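Local coordinates for microtubule-associated serine/threonine-protein kinase 4 (Homo sapiens, PDB 2W7R) that is a protein kinase that probably phosphorylates serine and threonine residues and carries a PDZ domain of the kind that binds short peptide motifs, at residues I5-S10 and V84-T89. Sequence-based numbering, arbitrary orientation.
Sequences IVIHSS and VSITTT
Ile5 and Ile7 of strand 5-8 pair in antiparallel fashion with Ile86 and Val84 of strand 83-89 through four backbone hydrogen bonds, the N-to-C directions of the two short strand segments running at 151° to each other. Ile5 and Ile86 form one hydrogen-bonded pair. Ile86 N lies in the plane of the Ile5 carbonyl, 2.8 Å from Ile5 O. In the return bond, Ile5 N stands tilted 35° from the plane of the Ile86 carbonyl. Ile7 and Val84 form the next such pair. The bond from Ile7 N to Val84 O is 2.9 Å and almost straight at the hydrogen; the return bond from Val84 N to Ile7 O is longer, 3.1 Å. Between them sits the non-hydrogen-bonded pair Val6 and Ser85, where Ser85 CA approaches Ile5 O at 3.4 Å in a CA-H...O contact.

The side chains of Ile5, Ile7, Val84 and Ile86 lie on one face, those of Val6 and Ser85 on the other. Val84 CG1 stands between its own backbone N and carbonyl carbon (chi1 73°) and packs against Ile7 CB at 4.0 Å. The side chains of Ile7 and Ile86 cross at a slant, their CD1 methyls 4.0 Å apart. Ile5 brings CB to 3.5 Å from Ile86 O.

The first and last strands of the domain thus pair antiparallel, as is usual in PDZ domains. Strand 5-8 is outermost in the four-stranded sheet within this chain, with strand 56-60 beyond strand 83-89. Phe16 of strand 16-24 packs on both Ile7 and Ile86. Helix 45-49 covers the same face: Ala49 touches Ile5 and Ile7, and Pro45 and Ala46 also touch Ile7.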
loop_
_atom_site.group_PDB
_atom_site.type_symbol
_atom_site.label_atom_id
_atom_site.label_comp_id
_atom_site.label_asym_id
_atom_site.label_seq_id
_atom_site.Cartn_x
_atom_site.Cartn_y
_atom_site.Cartn_z
ATOM N N ILE A 5 16.674 5.309 -3.932
ATOM C CA ILE A 5 16.200 6.234 -4.950
ATOM C C ILE A 5 16.839 7.589 -4.693
ATOM O O ILE A 5 16.679 8.160 -3.617
ATOM C CB ILE A 5 14.672 6.411 -4.896
ATOM C CG1 ILE A 5 13.963 5.054 -4.930
ATOM C CG2 ILE A 5 14.201 7.310 -6.040
ATOM C CD1 ILE A 5 13.999 4.377 -6.272
ATOM N N VAL A 6 17.571 8.104 -5.671
ATOM C CA VAL A 6 18.195 9.409 -5.513
ATOM C C VAL A 6 17.382 10.469 -6.236
ATOM O O VAL A 6 17.135 10.367 -7.437
ATOM C CB VAL A 6 19.641 9.407 -6.025
ATOM C CG1 VAL A 6 20.271 10.780 -5.841
ATOM C CG2 VAL A 6 20.448 8.342 -5.290
ATOM N N ILE A 7 16.952 11.483 -5.499
ATOM C CA ILE A 7 16.135 12.532 -6.082
ATOM C C ILE A 7 16.901 13.848 -6.085
ATOM O O ILE A 7 17.322 14.333 -5.033
ATOM C CB ILE A 7 14.802 12.702 -5.326
ATOM C CG1 ILE A 7 14.070 11.362 -5.219
ATOM C CG2 ILE A 7 13.928 13.738 -6.024
ATOM C CD1 ILE A 7 12.815 11.416 -4.350
ATOM N N HIS A 8 17.095 14.413 -7.276
ATOM C CA HIS A 8 17.752 15.704 -7.413
ATOM C C HIS A 8 16.702 16.786 -7.604
ATOM O O HIS A 8 15.905 16.727 -8.541
ATOM C CB HIS A 8 18.696 15.716 -8.617
ATOM C CG HIS A 8 19.748 14.653 -8.581
ATOM N ND1 HIS A 8 21.019 14.882 -8.101
ATOM C CD2 HIS A 8 19.724 13.361 -8.983
ATOM C CE1 HIS A 8 21.733 13.775 -8.209
ATOM N NE2 HIS A 8 20.970 12.836 -8.739
ATOM N N SER A 9 16.710 17.772 -6.714
ATOM C CA SER A 9 15.794 18.902 -6.797
ATOM C C SER A 9 16.556 20.172 -7.164
ATOM O O SER A 9 17.711 20.342 -6.774
ATOM C CB SER A 9 15.072 19.099 -5.462
ATOM O OG SER A 9 14.444 20.368 -5.406
ATOM N N SER A 10 15.901 21.060 -7.907
ATOM C CA SER A 10 16.509 22.327 -8.308
ATOM C C SER A 10 16.198 23.438 -7.309
ATOM O O SER A 10 16.059 23.186 -6.110
ATOM C CB SER A 10 16.044 22.731 -9.710
ATOM O OG SER A 10 14.635 22.873 -9.764
ATOM N N VAL A 84 18.329 14.234 -2.142
ATOM C CA VAL A 84 17.953 13.308 -1.075
ATOM C C VAL A 84 17.947 11.864 -1.569
ATOM O O VAL A 84 17.639 11.591 -2.725
ATOM C CB VAL A 84 16.570 13.650 -0.482
ATOM C CG1 VAL A 84 15.457 13.281 -1.460
ATOM C CG2 VAL A 84 16.367 12.932 0.858
ATOM N N SER A 85 18.297 10.940 -0.683
ATOM C CA SER A 85 18.293 9.531 -1.020
ATOM C C SER A 85 17.185 8.859 -0.220
ATOM O O SER A 85 17.105 9.041 0.986
ATOM C CB SER A 85 19.647 8.919 -0.663
ATOM O OG SER A 85 19.737 7.576 -1.098
ATOM N N ILE A 86 16.313 8.113 -0.888
ATOM C CA ILE A 86 15.231 7.427 -0.183
ATOM C C ILE A 86 15.307 5.927 -0.429
ATOM O O ILE A 86 15.251 5.471 -1.572
ATOM C CB ILE A 86 13.847 7.967 -0.600
ATOM C CG1 ILE A 86 13.768 9.469 -0.333
ATOM C CG2 ILE A 86 12.722 7.244 0.141
ATOM C CD1 ILE A 86 12.408 10.053 -0.573
ATOM N N THR A 87 15.453 5.158 0.646
ATOM C CA THR A 87 15.460 3.712 0.531
ATOM C C THR A 87 14.040 3.210 0.725
ATOM O O THR A 87 13.369 3.574 1.691
ATOM C CB THR A 87 16.381 3.068 1.578
ATOM O OG1 THR A 87 17.679 3.674 1.515
ATOM C CG2 THR A 87 16.503 1.569 1.336
ATOM N N THR A 88 13.578 2.387 -0.207
ATOM C CA THR A 88 12.214 1.882 -0.166
ATOM C C THR A 88 12.182 0.368 -0.263
ATOM O O THR A 88 13.154 -0.264 -0.688
ATOM C CB THR A 88 11.365 2.458 -1.318
ATOM O OG1 THR A 88 11.857 1.965 -2.571
ATOM C CG2 THR A 88 11.417 3.981 -1.318
ATOM N N THR A 89 11.054 -0.205 0.133
ATOM C CA THR A 89 10.845 -1.641 0.053
ATOM C C THR A 89 9.409 -1.919 -0.403
ATOM O O THR A 89 8.518 -1.105 -0.175
ATOM C CB THR A 89 11.114 -2.298 1.420
ATOM O OG1 THR A 89 11.204 -3.719 1.269
ATOM C CG2 THR A 89 10.005 -1.953 2.412
#